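Local structure of sulfonate ABC transporter, periplasmic sulfonate-binding protein SsuA (Methylobacillus flagellatus, 3UIF) at residues 228-231 with 232-236; 250-253 with 254-258; 263-266 with 267-270. The protein probably serves as the periplasmic substrate-binding component of an ABC transporter, capturing sulfonates or related sulfate esters for uptake. All coordinates share one frame; numbering follows the deposited sequence.

Interaction 1 of 3, residues 228-231 with 232-236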
ATOM      1  N   SER A 228     -16.773   6.046   2.634  1.00 41.21           N
ATOM      2  CA  SER A 228     -15.726   6.604   3.481  1.00 40.72           C
ATOM      3  C   SER A 228     -14.609   7.241   2.642  1.00 40.03           C
ATOM      4  O   SER A 228     -14.159   8.354   2.931  1.00 40.38           O
ATOM      5  CB  SER A 228     -15.137   5.529   4.392  1.00 40.40           C
ATOM      6  OG  SER A 228     -16.102   5.005   5.276  1.00 41.37           O
ATOM      7  N   VAL A 229     -14.180   6.525   1.606  1.00 39.18           N
ATOM      8  CA  VAL A 229     -13.108   6.969   0.733  1.00 38.40           C
ATOM      9  C   VAL A 229     -13.465   8.264  -0.008  1.00 39.22           C
ATOM     10  O   VAL A 229     -12.652   9.165  -0.103  1.00 39.29           O
ATOM     11  CB  VAL A 229     -12.687   5.844  -0.231  1.00 37.64           C
ATOM     12  CG1 VAL A 229     -11.682   6.340  -1.256  1.00 37.25           C
ATOM     13  CG2 VAL A 229     -12.086   4.691   0.554  1.00 37.54           C
ATOM     14  N   HIS A 230     -14.694   8.370  -0.493  1.00 40.05           N
ATOM     15  CA  HIS A 230     -15.169   9.606  -1.114  1.00 41.04           C
ATOM     16  C   HIS A 230     -15.062  10.770  -0.161  1.00 41.99           C
ATOM     17  O   HIS A 230     -14.755  11.910  -0.567  1.00 42.65           O
ATOM     18  CB  HIS A 230     -16.614   9.439  -1.599  1.00 41.83           C
ATOM     19  CG  HIS A 230     -17.238  10.711  -2.139  1.00 43.58           C
ATOM     20  ND1 HIS A 230     -18.354  11.255  -1.608  1.00 44.52           N
ATOM     21  CD2 HIS A 230     -16.859  11.546  -3.188  1.00 43.79           C
ATOM     22  CE1 HIS A 230     -18.685  12.361  -2.287  1.00 45.74           C
ATOM     23  NE2 HIS A 230     -17.767  12.547  -3.249  1.00 45.34           N
ATOM     24  N   TRP A 231     -15.306  10.505   1.121  1.00 42.05           N
ATOM     25  CA  TRP A 231     -15.290  11.568   2.104  1.00 43.17           C
ATOM     26  C   TRP A 231     -13.882  12.078   2.349  1.00 42.70           C
ATOM     27  O   TRP A 231     -13.655  13.293   2.416  1.00 43.69           O
ATOM     28  CB  TRP A 231     -15.987  11.132   3.396  1.00 43.81           C
ATOM     29  CG  TRP A 231     -15.820  12.159   4.484  1.00 45.09           C
ATOM     30  CD1 TRP A 231     -16.611  13.278   4.731  1.00 46.85           C
ATOM     31  CD2 TRP A 231     -14.747  12.222   5.477  1.00 44.77           C
ATOM     32  NE1 TRP A 231     -16.119  13.999   5.786  1.00 47.75           N
ATOM     33  CE2 TRP A 231     -14.999  13.426   6.275  1.00 46.58           C
ATOM     34  CE3 TRP A 231     -13.646  11.441   5.767  1.00 43.52           C
ATOM     35  CZ2 TRP A 231     -14.174  13.798   7.324  1.00 47.03           C
ATOM     36  CZ3 TRP A 231     -12.814  11.826   6.824  1.00 43.97           C
ATOM     37  CH2 TRP A 231     -13.078  12.973   7.586  1.00 45.66           C
ATOM     38  N   VAL A 232     -12.926  11.168   2.472  1.00 41.30           N
ATOM     39  CA  VAL A 232     -11.550  11.553   2.749  1.00 40.93           C
ATOM     40  C   VAL A 232     -10.852  12.140   1.516  1.00 40.74           C
ATOM     41  O   VAL A 232      -9.896  12.905   1.656  1.00 40.85           O
ATOM     42  CB  VAL A 232     -10.720  10.361   3.288  1.00 39.91           C
ATOM     43  CG1 VAL A 232     -10.277   9.444   2.149  1.00 38.73           C
ATOM     44  CG2 VAL A 232      -9.515  10.846   4.075  1.00 40.12           C
ATOM     45  N   ALA A 233     -11.333  11.782   0.323  1.00 40.38           N
ATOM     46  CA  ALA A 233     -10.662  12.126  -0.927  1.00 40.22           C
ATOM     47  C   ALA A 233     -10.899  13.586  -1.363  1.00 41.66           C
ATOM     48  O   ALA A 233     -10.194  14.099  -2.233  1.00 41.57           O
ATOM     49  CB  ALA A 233     -11.051  11.154  -2.029  1.00 39.67           C
ATOM     50  N   GLN A 234     -11.874  14.244  -0.742  1.00 42.78           N
ATOM     51  CA  GLN A 234     -12.107  15.661  -0.947  1.00 44.16           C
ATOM     52  C   GLN A 234     -11.011  16.452  -0.219  1.00 44.70           C
ATOM     53  O   GLN A 234     -10.561  16.040   0.850  1.00 44.28           O
ATOM     54  CB  GLN A 234     -13.502  16.030  -0.437  1.00 45.85           C
ATOM     55  CG  GLN A 234     -14.633  15.171  -1.009  1.00 45.63           C
ATOM     56  CD  GLN A 234     -15.998  15.492  -0.416  1.00 48.14           C
ATOM     57  OE1 GLN A 234     -16.420  16.649  -0.374  1.00 49.00           O
ATOM     58  NE2 GLN A 234     -16.704  14.461   0.034  1.00 49.04           N
ATOM     59  N   ASP A 235     -10.575  17.571  -0.805  1.00 45.86           N
ATOM     60  CA  ASP A 235      -9.456  18.364  -0.261  1.00 46.42           C
ATOM     61  C   ASP A 235      -9.725  18.919   1.124  1.00 47.21           C
ATOM     62  O   ASP A 235      -8.805  19.010   1.935  1.00 47.06           O
ATOM     63  CB  ASP A 235      -9.102  19.547  -1.153  1.00 47.42           C
ATOM     64  CG  ASP A 235      -9.045  19.189  -2.622  1.00 50.08           C
ATOM     65  OD1 ASP A 235      -8.190  18.351  -3.003  1.00 46.10           O
ATOM     66  OD2 ASP A 235      -9.859  19.769  -3.394  1.00 51.57           O
ATOM     67  N   GLU A 236     -10.970  19.301   1.402  1.00 48.56           N
ATOM     68  CA  GLU A 236     -11.304  19.856   2.714  1.00 49.90           C
ATOM     69  C   GLU A 236     -11.031  18.874   3.871  1.00 49.07           C
ATOM     70  O   GLU A 236     -10.976  19.267   5.035  1.00 49.90           O
ATOM     71  CB  GLU A 236     -12.752  20.335   2.741  1.00 51.61           C
ATOM     72  CG  GLU A 236     -13.787  19.230   2.933  1.00 51.35           C
ATOM     73  CD  GLU A 236     -15.205  19.775   3.011  1.00 56.85           C
ATOM     74  OE1 GLU A 236     -16.027  19.259   3.803  1.00 58.87           O
ATOM     75  OE2 GLU A 236     -15.499  20.742   2.281  1.00 60.57           O
TER
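The last turn of helix 215-233 is where H230 meets Q234 and where the regular backbone bonds run out. V232 N donates to S228 O at 3.1 Å and A233 N to V229 O at 3.0 Å. One residue further on, a side chain takes over the i to i+4 pattern: the amide of Q234 turns back, and its NE2 donates to H230 O at 3.3 Å. The bond is fairly straight (156°); the acceptor lies in the plane of the amide, whereas the donor stands well above the plane of the H230 carbonyl. With CG anti to the backbone N (chi1 175°), the imidazole of H230 leans over the same amide group, placing NE2 of Q234 over one ring face, toward its rim, 3.7 Å from CE1 of H230. Ring and amide planes are 31° apart. F322 adds an edge-to-face contact to this imidazole. V232 goes to the interior, between L29, Y241 and W270, while CE3 of W231 brushes its CB at 4.0 Å. The arrangement is that of the C-terminal end of an alpha-helix, where the last carbonyls have no following helical turn to supply N-H donors; here Q234 reaches back to H230 O and ND2 of N237 bonds to W231 O.

Interaction 2 of 3, residues 250-253 with 254-258; sequences YPES and VNRRE. With SO4 (sulfate ion), chain C.
P251 O accepts two bonds from N255, from the backbone N at 3.1 Å and nearly straight (169°), and from ND2 at 3.1 Å, well above the carbonyl plane. ND2 also donates to N247 O, which ties the amide to the chain ahead of the helix. S253 O is gripped twice as well: R257 N and R257 NE, the latter at 3.1 Å and 167°, approach from opposite faces of the carbonyl plane. The arginine lays its guanidinium edge on that oxygen after bending at chi3 (-76°), and its NH2 goes on to a salt bridge with D181, besides a weak bond to S253 OG. R256 passes one guanidinium face over the backbone of E252; its NE makes a salt bridge to OE1 of E239, while the pair R256 NH2 to E252 OE2 is long (3.9 Å). Apolar contact comes from P251 CD against V254 CG2, 3.7 Å apart. P251 holds the N-cap position. At the N-terminal end of the helix a sulfate, probably from the crystallisation liquor, accepts from E252 N through O2 (2.9 Å) and from S253 N through O3 (3.1 Å); an anion held by the first N-H groups is typical of a helix N-terminus.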
ATOM      1  N   TYR A 250       5.081   8.630  12.941  1.00 46.89           N
ATOM      2  CA  TYR A 250       5.782   9.742  12.336  1.00 46.65           C
ATOM      3  C   TYR A 250       5.044  11.044  12.546  1.00 46.88           C
ATOM      4  O   TYR A 250       3.812  11.045  12.585  1.00 46.92           O
ATOM      5  CB  TYR A 250       5.952   9.480  10.846  1.00 44.89           C
ATOM      6  CG  TYR A 250       6.761   8.247  10.591  1.00 44.59           C
ATOM      7  CD1 TYR A 250       8.124   8.242  10.843  1.00 45.31           C
ATOM      8  CD2 TYR A 250       6.161   7.065  10.135  1.00 43.60           C
ATOM      9  CE1 TYR A 250       8.878   7.100  10.650  1.00 45.31           C
ATOM     10  CE2 TYR A 250       6.917   5.917   9.934  1.00 43.43           C
ATOM     11  CZ  TYR A 250       8.275   5.952  10.189  1.00 44.40           C
ATOM     12  OH  TYR A 250       9.062   4.847   9.992  1.00 44.62           O
ATOM     13  N   PRO A 251       5.791  12.162  12.665  1.00 47.95           N
ATOM     14  CA  PRO A 251       5.173  13.480  12.810  1.00 48.91           C
ATOM     15  C   PRO A 251       4.205  13.795  11.680  1.00 47.47           C
ATOM     16  O   PRO A 251       4.353  13.300  10.550  1.00 46.04           O
ATOM     17  CB  PRO A 251       6.368  14.441  12.749  1.00 50.10           C
ATOM     18  CG  PRO A 251       7.530  13.636  13.205  1.00 49.65           C
ATOM     19  CD  PRO A 251       7.267  12.246  12.699  1.00 48.62           C
ATOM     20  N   GLU A 252       3.215  14.615  11.994  1.00 48.47           N
ATOM     21  CA  GLU A 252       2.259  15.094  10.987  1.00 47.72           C
ATOM     22  C   GLU A 252       2.932  15.684   9.724  1.00 46.67           C
ATOM     23  O   GLU A 252       2.499  15.406   8.622  1.00 45.10           O
ATOM     24  CB  GLU A 252       1.268  16.079  11.624  1.00 49.17           C
ATOM     25  CG  GLU A 252       0.238  15.373  12.506  1.00 51.45           C
ATOM     26  CD  GLU A 252      -0.580  16.310  13.376  1.00 55.38           C
ATOM     27  OE1 GLU A 252      -1.134  15.815  14.381  1.00 57.93           O
ATOM     28  OE2 GLU A 252      -0.682  17.529  13.070  1.00 57.54           O
ATOM     29  N   SER A 253       4.001  16.460   9.894  1.00 47.78           N
ATOM     30  CA  SER A 253       4.703  17.063   8.760  1.00 46.99           C
ATOM     31  C   SER A 253       5.318  16.006   7.835  1.00 45.48           C
ATOM     32  O   SER A 253       5.324  16.191   6.608  1.00 44.38           O
ATOM     33  CB  SER A 253       5.767  18.064   9.229  1.00 48.57           C
ATOM     34  OG  SER A 253       6.746  17.416   9.998  1.00 48.73           O
ATOM     35  N   VAL A 254       5.810  14.905   8.413  1.00 45.30           N
ATOM     36  CA  VAL A 254       6.345  13.804   7.624  1.00 43.48           C
ATOM     37  C   VAL A 254       5.224  13.182   6.798  1.00 42.47           C
ATOM     38  O   VAL A 254       5.389  12.984   5.589  1.00 41.74           O
ATOM     39  CB  VAL A 254       7.032  12.721   8.494  1.00 44.36           C
ATOM     40  CG1 VAL A 254       7.449  11.526   7.649  1.00 42.84           C
ATOM     41  CG2 VAL A 254       8.229  13.296   9.234  1.00 46.07           C
ATOM     42  N   ASN A 255       4.089  12.897   7.445  1.00 42.65           N
ATOM     43  CA  ASN A 255       2.891  12.352   6.774  1.00 41.72           C
ATOM     44  C   ASN A 255       2.388  13.277   5.685  1.00 41.28           C
ATOM     45  O   ASN A 255       1.902  12.833   4.655  1.00 40.37           O
ATOM     46  CB  ASN A 255       1.753  12.118   7.789  1.00 41.94           C
ATOM     47  CG  ASN A 255       1.956  10.874   8.629  1.00 42.35           C
ATOM     48  OD1 ASN A 255       1.727   9.767   8.151  1.00 41.60           O
ATOM     49  ND2 ASN A 255       2.404  11.043   9.876  1.00 41.51           N
ATOM     50  N   ARG A 256       2.528  14.573   5.933  1.00 42.47           N
ATOM     51  CA  ARG A 256       2.029  15.633   5.073  1.00 42.76           C
ATOM     52  C   ARG A 256       2.911  15.764   3.835  1.00 42.24           C
ATOM     53  O   ARG A 256       2.438  16.083   2.744  1.00 41.95           O
ATOM     54  CB  ARG A 256       1.982  16.947   5.872  1.00 44.55           C
ATOM     55  CG  ARG A 256       1.350  18.143   5.178  1.00 45.07           C
ATOM     56  CD  ARG A 256       1.242  19.347   6.116  1.00 47.82           C
ATOM     57  NE  ARG A 256       0.288  19.099   7.213  1.00 49.22           N
ATOM     58  CZ  ARG A 256       0.597  19.060   8.514  1.00 48.93           C
ATOM     59  NH1 ARG A 256       1.847  19.281   8.936  1.00 49.84           N
ATOM     60  NH2 ARG A 256      -0.363  18.813   9.403  1.00 50.78           N
ATOM     61  N   ARG A 257       4.196  15.484   4.012  1.00 42.40           N
ATOM     62  CA  ARG A 257       5.155  15.615   2.919  1.00 42.05           C
ATOM     63  C   ARG A 257       5.066  14.481   1.915  1.00 40.82           C
ATOM     64  O   ARG A 257       5.419  14.646   0.746  1.00 40.71           O
ATOM     65  CB  ARG A 257       6.564  15.762   3.466  1.00 42.58           C
ATOM     66  CG  ARG A 257       6.859  17.207   3.760  1.00 44.03           C
ATOM     67  CD  ARG A 257       8.221  17.353   4.375  1.00 45.92           C
ATOM     68  NE  ARG A 257       8.191  16.937   5.767  1.00 46.35           N
ATOM     69  CZ  ARG A 257       9.248  16.962   6.559  1.00 47.37           C
ATOM     70  NH1 ARG A 257      10.409  17.382   6.077  1.00 47.82           N
ATOM     71  NH2 ARG A 257       9.149  16.567   7.817  1.00 48.06           N
ATOM     72  N   GLU A 258       4.591  13.334   2.382  1.00 40.15           N
ATOM     73  CA  GLU A 258       4.334  12.189   1.523  1.00 39.08           C
ATOM     74  C   GLU A 258       3.390  12.558   0.359  1.00 38.85           C
ATOM     75  O   GLU A 258       3.524  12.013  -0.742  1.00 38.38           O
ATOM     76  CB  GLU A 258       3.812  10.998   2.367  1.00 38.70           C
ATOM     77  CG  GLU A 258       3.075   9.880   1.622  1.00 37.55           C
ATOM     78  CD  GLU A 258       3.938   9.133   0.610  1.00 37.38           C
ATOM     79  OE1 GLU A 258       3.382   8.327  -0.165  1.00 37.13           O
ATOM     80  OE2 GLU A 258       5.164   9.323   0.558  1.00 37.85           O
TER
HETATM   81  S   SO4 C 502       4.520  17.626  13.983  1.00 61.65           S
HETATM   82  O1  SO4 C 502       3.951  18.750  14.746  1.00 64.18           O
HETATM   83  O2  SO4 C 502       3.779  16.373  14.272  1.00 59.38           O
HETATM   84  O3  SO4 C 502       4.391  17.983  12.552  1.00 60.52           O
HETATM   85  O4  SO4 C 502       5.943  17.442  14.342  1.00 54.25           O

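Interaction 3 of 3, residues 263-266 with 267-270; sequences NVSW and RQRW
R269 N is shared by two carbonyls of the preceding turn: it donates to S265 O at 3.0 Å and, weakly, to W266 O at 3.4 Å. S265 contributes its side chain too, since OG sits between the backbone N and the carbonyl carbon (chi1 81°) and there accepts a straight bond from Q268 N at 3.1 Å. Hydroxyl to the third residue and carbonyl to the fourth together make an ST motif, which starts the short 3-10 segment 268-270. Beside it V264 crosses Q268 at about a right angle, CG1 of V264 lying against CB of Q268 at 3.4 Å, and the same methyl meets CD of R269. The far ends of these chains are held by other parts of the fold, Q268 NE2 by T324 O and the guanidinium of R269 by D262 and E258.

The aromatic half of the contact is formed by W266 and W270, which run side by side in the same direction with their rings steeply inclined. W270 turns an edge to the face of W266 in a T-shaped pair; the six-membered ring of W266 and the five-membered ring of W270 have centroids 4.4 Å apart and planes at 70°. NE1 of W270 leads, poised over the six-membered ring of W266, 3.2 Å from CZ2 of W266, while CD1 of W270 lies near W266 O, which falls in the plane of the W270 ring. W266 NE1 donates a hydrogen bond to V232 O, and Y241 meets W270 edge-to-face. Replacing the W266 indole by an alanine here is likely to leave V232 O without this donor and the edge of W270 without its aromatic face. The chemistry implies a turn fixed from two sides, by serine bonds at its start and by an indole N-H directed at a pi face at its close.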
ATOM      1  N   ASN A 263       3.040  13.729  -8.358  1.00 40.57           N
ATOM      2  CA  ASN A 263       2.373  13.764  -9.666  1.00 41.79           C
ATOM      3  C   ASN A 263       0.978  13.123  -9.654  1.00 41.15           C
ATOM      4  O   ASN A 263       0.328  12.992 -10.690  1.00 41.58           O
ATOM      5  CB  ASN A 263       3.251  13.175 -10.782  1.00 42.12           C
ATOM      6  CG  ASN A 263       3.627  11.722 -10.551  1.00 41.46           C
ATOM      7  OD1 ASN A 263       3.263  11.093  -9.551  1.00 40.40           O
ATOM      8  ND2 ASN A 263       4.391  11.191 -11.478  1.00 40.50           N
ATOM      9  N   VAL A 264       0.544  12.719  -8.465  1.00 39.85           N
ATOM     10  CA  VAL A 264      -0.801  12.203  -8.241  1.00 39.51           C
ATOM     11  C   VAL A 264      -1.481  13.062  -7.164  1.00 39.04           C
ATOM     12  O   VAL A 264      -0.969  13.194  -6.046  1.00 38.75           O
ATOM     13  CB  VAL A 264      -0.763  10.717  -7.817  1.00 38.26           C
ATOM     14  CG1 VAL A 264      -2.171  10.204  -7.557  1.00 37.70           C
ATOM     15  CG2 VAL A 264      -0.063   9.864  -8.877  1.00 38.90           C
ATOM     16  N   SER A 265      -2.613  13.660  -7.513  1.00 39.72           N
ATOM     17  CA  SER A 265      -3.347  14.538  -6.605  1.00 40.03           C
ATOM     18  C   SER A 265      -3.832  13.812  -5.361  1.00 39.03           C
ATOM     19  O   SER A 265      -3.819  12.587  -5.297  1.00 38.31           O
ATOM     20  CB  SER A 265      -4.544  15.157  -7.318  1.00 40.53           C
ATOM     21  OG  SER A 265      -5.621  14.260  -7.356  1.00 40.17           O
ATOM     22  N   TRP A 266      -4.263  14.590  -4.376  1.00 39.22           N
ATOM     23  CA  TRP A 266      -4.814  14.055  -3.144  1.00 39.22           C
ATOM     24  C   TRP A 266      -5.958  13.085  -3.369  1.00 38.70           C
ATOM     25  O   TRP A 266      -5.978  11.992  -2.793  1.00 37.80           O
ATOM     26  CB  TRP A 266      -5.249  15.198  -2.228  1.00 40.29           C
ATOM     27  CG  TRP A 266      -6.036  14.696  -1.058  1.00 40.05           C
ATOM     28  CD1 TRP A 266      -7.398  14.843  -0.825  1.00 40.80           C
ATOM     29  CD2 TRP A 266      -5.545  13.867   0.042  1.00 39.38           C
ATOM     30  NE1 TRP A 266      -7.762  14.221   0.338  1.00 40.51           N
ATOM     31  CE2 TRP A 266      -6.701  13.607   0.904  1.00 39.76           C
ATOM     32  CE3 TRP A 266      -4.298  13.360   0.407  1.00 38.68           C
ATOM     33  CZ2 TRP A 266      -6.597  12.869   2.061  1.00 39.39           C
ATOM     34  CZ3 TRP A 266      -4.203  12.619   1.582  1.00 38.34           C
ATOM     35  CH2 TRP A 266      -5.331  12.383   2.388  1.00 38.86           C
ATOM     36  N   ARG A 267      -6.910  13.482  -4.212  1.00 39.26           N
ATOM     37  CA  ARG A 267      -8.031  12.643  -4.581  1.00 39.15           C
ATOM     38  C   ARG A 267      -7.597  11.382  -5.321  1.00 38.27           C
ATOM     39  O   ARG A 267      -8.057  10.281  -5.024  1.00 37.53           O
ATOM     40  CB  ARG A 267      -9.013  13.436  -5.433  1.00 40.36           C
ATOM     41  CG  ARG A 267     -10.354  12.738  -5.631  1.00 40.15           C
ATOM     42  CD  ARG A 267     -11.157  13.360  -6.761  1.00 41.11           C
ATOM     43  NE  ARG A 267     -11.631  14.692  -6.409  1.00 42.39           N
ATOM     44  CZ  ARG A 267     -12.569  15.361  -7.084  1.00 43.63           C
ATOM     45  NH1 ARG A 267     -13.142  14.809  -8.154  1.00 44.10           N
ATOM     46  NH2 ARG A 267     -12.938  16.583  -6.689  1.00 43.28           N
ATOM     47  N   GLN A 268      -6.714  11.547  -6.290  1.00 38.39           N
ATOM     48  CA  GLN A 268      -6.225  10.420  -7.076  1.00 37.82           C
ATOM     49  C   GLN A 268      -5.456   9.367  -6.255  1.00 37.01           C
ATOM     50  O   GLN A 268      -5.445   8.184  -6.606  1.00 37.18           O
ATOM     51  CB  GLN A 268      -5.398  10.918  -8.267  1.00 38.78           C
ATOM     52  CG  GLN A 268      -6.210  11.612  -9.347  1.00 39.42           C
ATOM     53  CD  GLN A 268      -7.196  10.676 -10.035  1.00 39.49           C
ATOM     54  OE1 GLN A 268      -8.422  10.815  -9.886  1.00 39.98           O
ATOM     55  NE2 GLN A 268      -6.674   9.709 -10.782  1.00 38.91           N
ATOM     56  N   ARG A 269      -4.854   9.785  -5.145  1.00 36.59           N
ATOM     57  CA  ARG A 269      -4.173   8.856  -4.252  1.00 36.35           C
ATOM     58  C   ARG A 269      -5.123   7.815  -3.647  1.00 35.78           C
ATOM     59  O   ARG A 269      -4.680   6.770  -3.164  1.00 35.60           O
ATOM     60  CB  ARG A 269      -3.423   9.608  -3.147  1.00 36.41           C
ATOM     61  CG  ARG A 269      -2.227  10.428  -3.624  1.00 36.65           C
ATOM     62  CD  ARG A 269      -1.054   9.597  -4.126  1.00 36.40           C
ATOM     63  NE  ARG A 269      -0.505   8.748  -3.074  1.00 36.50           N
ATOM     64  CZ  ARG A 269       0.453   9.104  -2.212  1.00 36.38           C
ATOM     65  NH1 ARG A 269       1.008  10.312  -2.253  1.00 36.67           N
ATOM     66  NH2 ARG A 269       0.867   8.235  -1.307  1.00 36.23           N
ATOM     67  N   TRP A 270      -6.418   8.105  -3.694  1.00 35.91           N
ATOM     68  CA  TRP A 270      -7.432   7.289  -3.069  1.00 36.05           C
ATOM     69  C   TRP A 270      -8.230   6.516  -4.083  1.00 36.18           C
ATOM     70  O   TRP A 270      -9.199   5.850  -3.738  1.00 36.38           O
ATOM     71  CB  TRP A 270      -8.347   8.188  -2.234  1.00 36.78           C
ATOM     72  CG  TRP A 270      -7.679   8.736  -0.988  1.00 36.74           C
ATOM     73  CD1 TRP A 270      -7.004   9.948  -0.844  1.00 37.08           C
ATOM     74  CD2 TRP A 270      -7.586   8.098   0.328  1.00 36.59           C
ATOM     75  NE1 TRP A 270      -6.519  10.100   0.423  1.00 37.19           N
ATOM     76  CE2 TRP A 270      -6.824   9.032   1.183  1.00 36.99           C
ATOM     77  CE3 TRP A 270      -8.038   6.890   0.875  1.00 36.36           C
ATOM     78  CZ2 TRP A 270      -6.544   8.747   2.525  1.00 37.01           C
ATOM     79  CZ3 TRP A 270      -7.749   6.624   2.222  1.00 36.35           C
ATOM     80  CH2 TRP A 270      -7.024   7.532   3.026  1.00 36.70           C
TER

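Interaction 3 touches both of the others, which do not touch each other: the centres of interactions 1 and 2 are 18 Å apart and their nearest atoms about 11 Å. Toward interaction 1 the link is a probable hydrogen bond from W266 NE1 to V232 O (2.8 Å), with W270 packed on V229, V232 and A233. Toward interaction 2 it is the salt bridge between R269 NH2 and E258 OE1, also 2.8 Å. The loop 263-270 thus joins the end of helix 215-233 to the chain at the end of helix 252-257. A glycerol, probably from the crystallisation liquor, bonds to R269 O and lies about 4 Å from the W270 side chain, consistent with a pocket beside this loop.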